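Local structure of chain length determinant protein (Shigella flexneri, 4ZM5) at residues 21-26 against 39-44; 65-70 against 95-100; 151-156 against 176-181. The protein probably sets the length of the O-antigen polysaccharide chains attached to lipopolysaccharide, acting as a polysaccharide co-polymerase through its long-helix periplasmic domain. The protein carries 1 engineered substitution. All coordinates share one frame; numbering follows the deposited sequence.

Contact 1 (21-26 against 39-44)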
loop_
_atom_site.group_PDB
_atom_site.type_symbol
_atom_site.label_atom_id
_atom_site.label_comp_id
_atom_site.label_asym_id
_atom_site.label_seq_id
_atom_site.Cartn_x
_atom_site.Cartn_y
_atom_site.Cartn_z
ATOM N N ALA B 21 11.088 10.419 3.150
ATOM C CA ALA B 21 9.783 11.043 3.397
ATOM C C ALA B 21 8.955 11.317 2.104
ATOM O O ALA B 21 7.774 10.959 2.068
ATOM C CB ALA B 21 9.971 12.323 4.177
ATOM N N GLY B 22 9.601 11.876 1.070
ATOM C CA GLY B 22 9.012 12.190 -0.233
ATOM C C GLY B 22 8.541 10.979 -1.018
ATOM O O GLY B 22 7.415 10.968 -1.515
ATOM N N TYR B 23 9.407 9.949 -1.143
ATOM C CA TYR B 23 9.073 8.698 -1.832
ATOM C C TYR B 23 7.973 7.967 -1.061
ATOM O O TYR B 23 7.050 7.440 -1.671
ATOM C CB TYR B 23 10.321 7.782 -1.990
ATOM C CG TYR B 23 10.174 6.723 -3.066
ATOM C CD1 TYR B 23 10.211 7.063 -4.417
ATOM C CD2 TYR B 23 9.990 5.382 -2.734
ATOM C CE1 TYR B 23 10.037 6.106 -5.414
ATOM C CE2 TYR B 23 9.842 4.404 -3.727
ATOM C CZ TYR B 23 9.872 4.774 -5.070
ATOM O OH TYR B 23 9.703 3.856 -6.089
ATOM N N ASN B 24 8.062 7.967 0.291
ATOM C CA ASN B 24 7.059 7.327 1.140
ATOM C C ASN B 24 5.733 8.051 1.013
ATOM O O ASN B 24 4.691 7.392 0.974
ATOM C CB ASN B 24 7.508 7.242 2.602
ATOM C CG ASN B 24 6.461 6.658 3.517
ATOM O OD1 ASN B 24 6.168 5.467 3.512
ATOM N ND2 ASN B 24 5.783 7.513 4.233
ATOM N N ASN B 25 5.757 9.385 0.934
ATOM C CA ASN B 25 4.514 10.145 0.773
ATOM C C ASN B 25 3.879 9.831 -0.588
ATOM O O ASN B 25 2.674 9.605 -0.649
ATOM C CB ASN B 25 4.723 11.654 0.950
ATOM C CG ASN B 25 3.473 12.436 0.692
ATOM O OD1 ASN B 25 2.443 12.231 1.340
ATOM N ND2 ASN B 25 3.504 13.264 -0.341
ATOM N N ALA B 26 4.697 9.774 -1.658
ATOM C CA ALA B 26 4.231 9.439 -2.996
ATOM C C ALA B 26 3.596 8.056 -2.999
ATOM O O ALA B 26 2.495 7.918 -3.517
ATOM C CB ALA B 26 5.385 9.494 -3.979
ATOM N N SER B 39 9.862 1.352 6.828
ATOM C CA SER B 39 11.030 0.478 7.012
ATOM C C SER B 39 11.224 -0.487 5.827
ATOM O O SER B 39 12.360 -0.812 5.475
ATOM C CB SER B 39 10.931 -0.297 8.320
ATOM O OG SER B 39 9.865 -1.229 8.295
ATOM N N ASP B 40 10.114 -0.909 5.197
ATOM C CA ASP B 40 10.147 -1.770 4.019
ATOM C C ASP B 40 10.647 -0.985 2.790
ATOM O O ASP B 40 11.367 -1.554 1.975
ATOM C CB ASP B 40 8.768 -2.397 3.754
ATOM C CG ASP B 40 8.273 -3.350 4.838
ATOM O OD1 ASP B 40 9.120 -4.049 5.451
ATOM O OD2 ASP B 40 7.035 -3.430 5.043
ATOM N N LEU B 41 10.290 0.311 2.669
ATOM C CA LEU B 41 10.752 1.177 1.571
ATOM C C LEU B 41 12.261 1.434 1.670
ATOM O O LEU B 41 12.965 1.409 0.651
ATOM C CB LEU B 41 10.005 2.510 1.546
ATOM C CG LEU B 41 8.677 2.483 0.852
ATOM C CD1 LEU B 41 7.822 3.601 1.329
ATOM C CD2 LEU B 41 8.834 2.533 -0.666
ATOM N N GLN B 42 12.748 1.654 2.903
ATOM C CA GLN B 42 14.162 1.854 3.203
ATOM C C GLN B 42 15.001 0.658 2.722
ATOM O O GLN B 42 16.041 0.851 2.080
ATOM C CB GLN B 42 14.356 2.042 4.704
ATOM C CG GLN B 42 13.913 3.386 5.234
ATOM C CD GLN B 42 14.107 3.446 6.718
ATOM O OE1 GLN B 42 13.339 2.871 7.479
ATOM N NE2 GLN B 42 15.164 4.109 7.161
ATOM N N GLU B 43 14.519 -0.573 3.000
ATOM C CA GLU B 43 15.165 -1.822 2.603
ATOM C C GLU B 43 15.084 -2.039 1.095
ATOM O O GLU B 43 16.010 -2.581 0.493
ATOM C CB GLU B 43 14.536 -3.004 3.342
ATOM C CG GLU B 43 15.174 -3.223 4.699
ATOM C CD GLU B 43 14.420 -4.125 5.651
ATOM O OE1 GLU B 43 14.396 -3.805 6.864
ATOM O OE2 GLU B 43 13.925 -5.188 5.203
ATOM N N THR B 44 13.977 -1.636 0.494
ATOM C CA THR B 44 13.736 -1.755 -0.933
ATOM C C THR B 44 14.712 -0.862 -1.673
ATOM O O THR B 44 15.288 -1.305 -2.667
ATOM C CB THR B 44 12.254 -1.422 -1.212
ATOM O OG1 THR B 44 11.468 -2.470 -0.667
ATOM C CG2 THR B 44 11.916 -1.308 -2.686
#

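Contact 2 (65-70 against 95-100)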
loop_
_atom_site.group_PDB
_atom_site.type_symbol
_atom_site.label_atom_id
_atom_site.label_comp_id
_atom_site.label_asym_id
_atom_site.label_seq_id
_atom_site.Cartn_x
_atom_site.Cartn_y
_atom_site.Cartn_z
ATOM N N GLU B 65 42.347 -5.867 -18.450
ATOM C CA GLU B 65 43.038 -5.630 -17.185
ATOM C C GLU B 65 41.951 -5.624 -16.099
ATOM O O GLU B 65 41.177 -4.663 -15.979
ATOM C CB GLU B 65 43.873 -4.330 -17.223
ATOM C CG GLU B 65 45.005 -4.266 -16.198
ATOM C CD GLU B 65 44.638 -3.994 -14.745
ATOM O OE1 GLU B 65 43.585 -3.361 -14.491
ATOM O OE2 GLU B 65 45.427 -4.394 -13.856
ATOM N N PRO B 66 41.814 -6.754 -15.375
ATOM C CA PRO B 66 40.755 -6.856 -14.363
ATOM C C PRO B 66 40.912 -5.899 -13.180
ATOM O O PRO B 66 42.018 -5.704 -12.658
ATOM C CB PRO B 66 40.857 -8.305 -13.878
ATOM C CG PRO B 66 41.732 -9.003 -14.826
ATOM C CD PRO B 66 42.622 -7.988 -15.434
ATOM N N GLU B 67 39.780 -5.327 -12.747
ATOM C CA GLU B 67 39.723 -4.433 -11.600
ATOM C C GLU B 67 39.002 -5.159 -10.468
ATOM O O GLU B 67 38.113 -5.989 -10.714
ATOM C CB GLU B 67 39.031 -3.101 -11.951
ATOM C CG GLU B 67 39.830 -2.182 -12.869
ATOM C CD GLU B 67 39.081 -0.967 -13.404
ATOM O OE1 GLU B 67 38.884 -0.892 -14.639
ATOM O OE2 GLU B 67 38.702 -0.082 -12.602
ATOM N N LYS B 68 39.416 -4.879 -9.232
ATOM C CA LYS B 68 38.819 -5.484 -8.057
ATOM C C LYS B 68 37.954 -4.453 -7.342
ATOM O O LYS B 68 38.455 -3.457 -6.806
ATOM C CB LYS B 68 39.904 -6.085 -7.123
ATOM C CG LYS B 68 39.417 -6.575 -5.752
ATOM C CD LYS B 68 38.707 -7.926 -5.798
ATOM C CE LYS B 68 38.782 -8.632 -4.461
ATOM N NZ LYS B 68 37.980 -9.890 -4.452
ATOM N N LEU B 69 36.635 -4.704 -7.378
ATOM C CA LEU B 69 35.607 -3.948 -6.675
ATOM C C LEU B 69 34.760 -4.929 -5.889
ATOM O O LEU B 69 34.346 -5.965 -6.420
ATOM C CB LEU B 69 34.761 -3.094 -7.612
ATOM C CG LEU B 69 33.813 -2.147 -6.911
ATOM C CD1 LEU B 69 34.140 -0.726 -7.237
ATOM C CD2 LEU B 69 32.396 -2.474 -7.283
ATOM N N THR B 70 34.518 -4.596 -4.619
ATOM C CA THR B 70 33.842 -5.458 -3.667
ATOM C C THR B 70 32.656 -4.771 -3.016
ATOM O O THR B 70 32.688 -3.566 -2.756
ATOM C CB THR B 70 34.855 -5.896 -2.604
ATOM O OG1 THR B 70 36.135 -6.121 -3.203
ATOM C CG2 THR B 70 34.439 -7.154 -1.902
ATOM N N GLN B 95 40.434 6.129 -4.217
ATOM C CA GLN B 95 39.344 6.899 -3.608
ATOM C C GLN B 95 38.452 7.494 -4.685
ATOM O O GLN B 95 37.231 7.338 -4.617
ATOM C CB GLN B 95 39.889 7.992 -2.686
ATOM C CG GLN B 95 38.795 8.819 -2.006
ATOM C CD GLN B 95 39.367 9.999 -1.275
ATOM O OE1 GLN B 95 39.964 10.906 -1.871
ATOM N NE2 GLN B 95 39.186 10.024 0.033
ATOM N N MET B 96 39.075 8.159 -5.676
ATOM C CA MET B 96 38.426 8.796 -6.811
ATOM C C MET B 96 37.540 7.798 -7.570
ATOM O O MET B 96 36.352 8.069 -7.787
ATOM C CB MET B 96 39.508 9.347 -7.740
ATOM C CG MET B 96 39.054 10.455 -8.625
ATOM S SD MET B 96 40.236 10.749 -9.960
ATOM C CE MET B 96 41.774 11.141 -9.007
ATOM N N LYS B 97 38.122 6.635 -7.947
ATOM C CA LYS B 97 37.421 5.606 -8.705
ATOM C C LYS B 97 36.280 4.996 -7.891
ATOM O O LYS B 97 35.203 4.779 -8.455
ATOM C CB LYS B 97 38.385 4.533 -9.229
ATOM C CG LYS B 97 39.310 5.056 -10.333
ATOM C CD LYS B 97 39.706 3.998 -11.345
ATOM C CE LYS B 97 40.671 4.554 -12.366
ATOM N NZ LYS B 97 40.889 3.630 -13.514
ATOM N N LEU B 98 36.471 4.800 -6.558
ATOM C CA LEU B 98 35.389 4.271 -5.724
ATOM C C LEU B 98 34.188 5.232 -5.725
ATOM O O LEU B 98 33.080 4.789 -6.040
ATOM C CB LEU B 98 35.821 3.937 -4.284
ATOM C CG LEU B 98 34.715 3.291 -3.408
ATOM C CD1 LEU B 98 34.118 2.046 -4.081
ATOM C CD2 LEU B 98 35.207 2.981 -2.035
ATOM N N ALA B 99 34.421 6.541 -5.437
ATOM C CA ALA B 99 33.392 7.585 -5.430
ATOM C C ALA B 99 32.691 7.679 -6.789
ATOM O O ALA B 99 31.467 7.812 -6.827
ATOM C CB ALA B 99 33.999 8.918 -5.051
ATOM N N GLN B 100 33.454 7.543 -7.902
ATOM C CA GLN B 100 32.919 7.588 -9.268
ATOM C C GLN B 100 31.963 6.423 -9.499
ATOM O O GLN B 100 30.855 6.645 -9.988
ATOM C CB GLN B 100 34.047 7.584 -10.323
ATOM C CG GLN B 100 34.724 8.939 -10.517
ATOM C CD GLN B 100 35.877 8.870 -11.498
ATOM O OE1 GLN B 100 35.686 8.769 -12.721
ATOM N NE2 GLN B 100 37.103 8.946 -10.990
#

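Contact 3 (151-156 against 176-181)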
loop_
_atom_site.group_PDB
_atom_site.type_symbol
_atom_site.label_atom_id
_atom_site.label_comp_id
_atom_site.label_asym_id
_atom_site.label_seq_id
_atom_site.Cartn_x
_atom_site.Cartn_y
_atom_site.Cartn_z
ATOM N N GLN B 151 -42.131 5.206 -11.629
ATOM C CA GLN B 151 -42.942 5.042 -12.846
ATOM C C GLN B 151 -44.108 4.077 -12.612
ATOM O O GLN B 151 -45.216 4.317 -13.098
ATOM C CB GLN B 151 -42.085 4.561 -14.037
ATOM C CG GLN B 151 -41.363 5.690 -14.760
ATOM C CD GLN B 151 -40.359 5.240 -15.800
ATOM O OE1 GLN B 151 -39.651 4.234 -15.650
ATOM N NE2 GLN B 151 -40.221 6.034 -16.851
ATOM N N GLU B 152 -43.855 3.003 -11.862
ATOM C CA GLU B 152 -44.871 2.009 -11.537
ATOM C C GLU B 152 -45.912 2.584 -10.587
ATOM O O GLU B 152 -47.104 2.397 -10.822
ATOM C CB GLU B 152 -44.241 0.739 -10.946
ATOM C CG GLU B 152 -43.546 -0.106 -11.993
ATOM C CD GLU B 152 -44.325 -0.394 -13.265
ATOM O OE1 GLU B 152 -45.388 -1.054 -13.182
ATOM O OE2 GLU B 152 -43.856 0.024 -14.349
ATOM N N ALA B 153 -45.461 3.326 -9.568
ATOM C CA ALA B 153 -46.296 3.975 -8.564
ATOM C C ALA B 153 -47.202 5.035 -9.181
ATOM O O ALA B 153 -48.323 5.246 -8.714
ATOM C CB ALA B 153 -45.423 4.597 -7.486
ATOM N N LEU B 154 -46.733 5.685 -10.247
ATOM C CA LEU B 154 -47.511 6.698 -10.956
ATOM C C LEU B 154 -48.712 6.043 -11.636
ATOM O O LEU B 154 -49.780 6.653 -11.687
ATOM C CB LEU B 154 -46.624 7.449 -11.966
ATOM C CG LEU B 154 -47.303 8.470 -12.903
ATOM C CD1 LEU B 154 -47.936 9.606 -12.128
ATOM C CD2 LEU B 154 -46.323 9.026 -13.843
ATOM N N GLN B 155 -48.559 4.785 -12.110
ATOM C CA GLN B 155 -49.683 4.050 -12.719
ATOM C C GLN B 155 -50.752 3.761 -11.642
ATOM O O GLN B 155 -51.942 3.927 -11.918
ATOM C CB GLN B 155 -49.215 2.742 -13.376
ATOM C CG GLN B 155 -48.236 2.920 -14.534
ATOM C CD GLN B 155 -47.674 1.593 -15.041
ATOM O OE1 GLN B 155 -47.222 0.736 -14.272
ATOM N NE2 GLN B 155 -47.653 1.409 -16.355
ATOM N N TYR B 156 -50.314 3.394 -10.389
ATOM C CA TYR B 156 -51.221 3.117 -9.266
ATOM C C TYR B 156 -51.944 4.399 -8.810
ATOM O O TYR B 156 -53.145 4.357 -8.498
ATOM C CB TYR B 156 -50.502 2.470 -8.045
ATOM C CG TYR B 156 -49.444 1.421 -8.310
ATOM C CD1 TYR B 156 -49.552 0.542 -9.388
ATOM C CD2 TYR B 156 -48.391 1.228 -7.416
ATOM C CE1 TYR B 156 -48.588 -0.434 -9.624
ATOM C CE2 TYR B 156 -47.426 0.247 -7.636
ATOM C CZ TYR B 156 -47.531 -0.583 -8.741
ATOM O OH TYR B 156 -46.587 -1.553 -8.949
ATOM N N ASP B 176 -44.759 -0.035 -2.616
ATOM C CA ASP B 176 -46.183 -0.063 -2.307
ATOM C C ASP B 176 -46.712 1.253 -1.725
ATOM O O ASP B 176 -47.906 1.494 -1.833
ATOM C CB ASP B 176 -46.477 -1.220 -1.333
ATOM C CG ASP B 176 -45.990 -2.577 -1.821
ATOM O OD1 ASP B 176 -46.284 -2.930 -2.976
ATOM O OD2 ASP B 176 -45.290 -3.263 -1.059
ATOM N N THR B 177 -45.862 2.106 -1.119
ATOM C CA THR B 177 -46.366 3.329 -0.500
ATOM C C THR B 177 -46.016 4.597 -1.298
ATOM O O THR B 177 -46.519 5.665 -0.929
ATOM C CB THR B 177 -45.926 3.441 0.986
ATOM O OG1 THR B 177 -44.509 3.294 1.110
ATOM C CG2 THR B 177 -46.607 2.414 1.862
ATOM N N LEU B 178 -45.269 4.488 -2.421
ATOM C CA LEU B 178 -44.875 5.628 -3.245
ATOM C C LEU B 178 -46.052 6.350 -3.874
ATOM O O LEU B 178 -46.004 7.577 -3.972
ATOM C CB LEU B 178 -43.909 5.208 -4.360
ATOM C CG LEU B 178 -42.414 5.287 -4.109
ATOM C CD1 LEU B 178 -41.679 4.419 -5.133
ATOM C CD2 LEU B 178 -41.902 6.723 -4.208
ATOM N N PHE B 179 -47.094 5.623 -4.309
ATOM C CA PHE B 179 -48.260 6.223 -4.981
ATOM C C PHE B 179 -48.976 7.221 -4.046
ATOM O O PHE B 179 -49.677 8.119 -4.519
ATOM C CB PHE B 179 -49.224 5.132 -5.494
ATOM C CG PHE B 179 -50.278 4.687 -4.512
ATOM C CD1 PHE B 179 -50.004 3.702 -3.569
ATOM C CD2 PHE B 179 -51.538 5.278 -4.506
ATOM C CE1 PHE B 179 -50.971 3.308 -2.644
ATOM C CE2 PHE B 179 -52.503 4.889 -3.574
ATOM C CZ PHE B 179 -52.216 3.901 -2.652
ATOM N N LEU B 180 -48.789 7.060 -2.723
ATOM C CA LEU B 180 -49.393 7.930 -1.712
ATOM C C LEU B 180 -48.833 9.356 -1.768
ATOM O O LEU B 180 -49.384 10.248 -1.119
ATOM C CB LEU B 180 -49.203 7.366 -0.313
ATOM C CG LEU B 180 -49.944 6.078 0.033
ATOM C CD1 LEU B 180 -49.434 5.513 1.349
ATOM C CD2 LEU B 180 -51.432 6.288 0.135
ATOM N N LEU B 181 -47.743 9.575 -2.544
ATOM C CA LEU B 181 -47.138 10.884 -2.744
ATOM C C LEU B 181 -47.947 11.691 -3.757
ATOM O O LEU B 181 -47.818 12.913 -3.815
ATOM C CB LEU B 181 -45.678 10.751 -3.177
ATOM C CG LEU B 181 -44.743 10.065 -2.162
ATOM C CD1 LEU B 181 -43.346 9.935 -2.713
ATOM C CD2 LEU B 181 -44.698 10.793 -0.842
#

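Contact 1 (21-26 against 39-44)
Leu41 reaches from helix 38-53 to helix 17-31 and makes the contact by dividing its two methyl groups between neighbouring residues, Tyr23 and Asn24. Its CG lies beside its own backbone N and opposite the carbonyl carbon (chi1 -83°), a setting that carries the fork across the gap between the helices. CD2 goes to the tyrosine, lying 3.7 Å from Tyr23 CD2 and equally near CE2, at the ring's edge and close to its plane. CD1 meets the asparagine, 3.3 Å from Asn24 OD1 and 3.8 Å from Asn24 CA, with the two side chains nearly perpendicular. The amide oxygen therefore sits against a methyl group, and the contact is one of shape and not of polar bonding. The CA atoms of Asn24 and Leu41, the nearest across the segments, are 7.2 Å apart, and the leucine side chain spans that interval. The two helices belong to the compact alpha/beta base from which the long helix 91-159 of the co-polymerase fold rises, and Tyr23 also packs on Leu113 of that helix. Asn24 touches Leu123 of the second subunit, which places the pair beside a subunit boundary. One residue on, Gln42 turns to the strand-helix connection, where its NE2 bonds to the backbone O of Pro15. At Thr44 the helix bonds to itself: Thr44 OG1 lies 2.8 Å from Asp40 O, while Thr44 N reaches the same oxygen from the opposite face of the carbonyl plane at 3.0 Å.

Contact 2 (65-70 against 95-100)
With CG trans to the backbone N in both, Leu69 (chi1 -172°) and Leu98 (chi1 -176°) extend into the gap between their segments so that their CD1 methyls meet. The segments join strand 68-73, outermost in this chain's antiparallel sheet, to the start of helix 91-159, as part of the alpha/beta base of the co-polymerase fold. In this apolar half, Leu69 CD1 and Leu98 CD1 lie 4.2 Å apart. The CA-CB bond of Leu98 runs across the approach, so it is the far end of the side chain that closes on the strand. Tyr86, on the neighbouring strand 82-88, touches both leucines and also Lys97, and Leu69 is backed by Leu56, the engineered Pro57 and Leu60 of helix 55-61. The CA atoms of Leu69 and Leu98 stay 8.3 Å apart, and the meeting of the two segments is a light one. Toward the more exposed margin, the Lys97 side chain comes alongside Glu67, its CD 4.4 Å from Glu67 OE2 and its NZ no nearer to that oxygen. This is beyond a salt bridge, though the opposite charges would probably attract weakly. The carboxylate is held mainly by other groups: Glu67 OE1 bonds to Gln63 NE2, while Glu67 OE2 bonds to the hydroxyls of both Tyr86 and Tyr101.

Contact 3 (151-156 against 176-181)
Apolar packing of Ala153 and Tyr156 against Leu178 and Phe179 brings the far part of helix 91-159 against the segment 176-181. Ala153, with only a methyl group, lets the two backbones come close: its CA is 4.7 Å from that of Phe179. The methyl carbon Ala153 CB rests 3.5 Å from Leu178 CB. One turn further along, Tyr156 CB lies 3.9 Å from Phe179 CB, the two aromatic residues touching at the roots of their side chains and not by stacked rings. Phe179 CB also comes 3.3 Å from Ala153 O, a carbon-to-carbonyl approach that fits the tight seating of the segment. The backbone of Phe179 directs CB at the helix; with CG placed between the backbone N and the carbonyl carbon (chi1 89°), the ring then leads away from it.

Around the rings, backbone oxygens and one leucine side chain supply neighbours. The Tyr156 ring lies over its own helix, with Glu152 O 3.3 Å above the plane near its centre. The Phe179 ring has Leu180 CG over one face, offset toward the rim, and Asp176 O lies at its edge.

Polar interactions shape the segment and tie it to another subunit. A short 3-10 turn shapes 179-181, with Leu181 N bonded to Leu178 O at 3.0 Å. Asp176 forms salt bridges with Arg146 and Arg196 of the third subunit, while Glu152 OE1 bonds to Thr195 of that subunit. The helix thus packs against the loop that follows it, at the distal end of the long helical arm, where the chain begins its return through helix 183-191, as in the extended helical hairpins of the polysaccharide co-polymerase family.

In the fold
Contacts 1 and 3 are buried, whereas contact 2 is partly exposed and mixes leucine packing with a distant pair of opposite charges. Contacts 2 and 3 both use helix 91-159, near its two ends: their centres lie 85 Å apart on opposite sides of the chain's centre, so this helix links the sheet-bearing base to the distal turn. Contact 1 joins two short helices within the base, its centre 30 Å from that of contact 2. Contact 1 sets a leucine against an aromatic and an amide, contact 2 is sparse, and contact 3 has the closest backbone approach of the three, with surroundings the most heavily involved with neighbouring subunits.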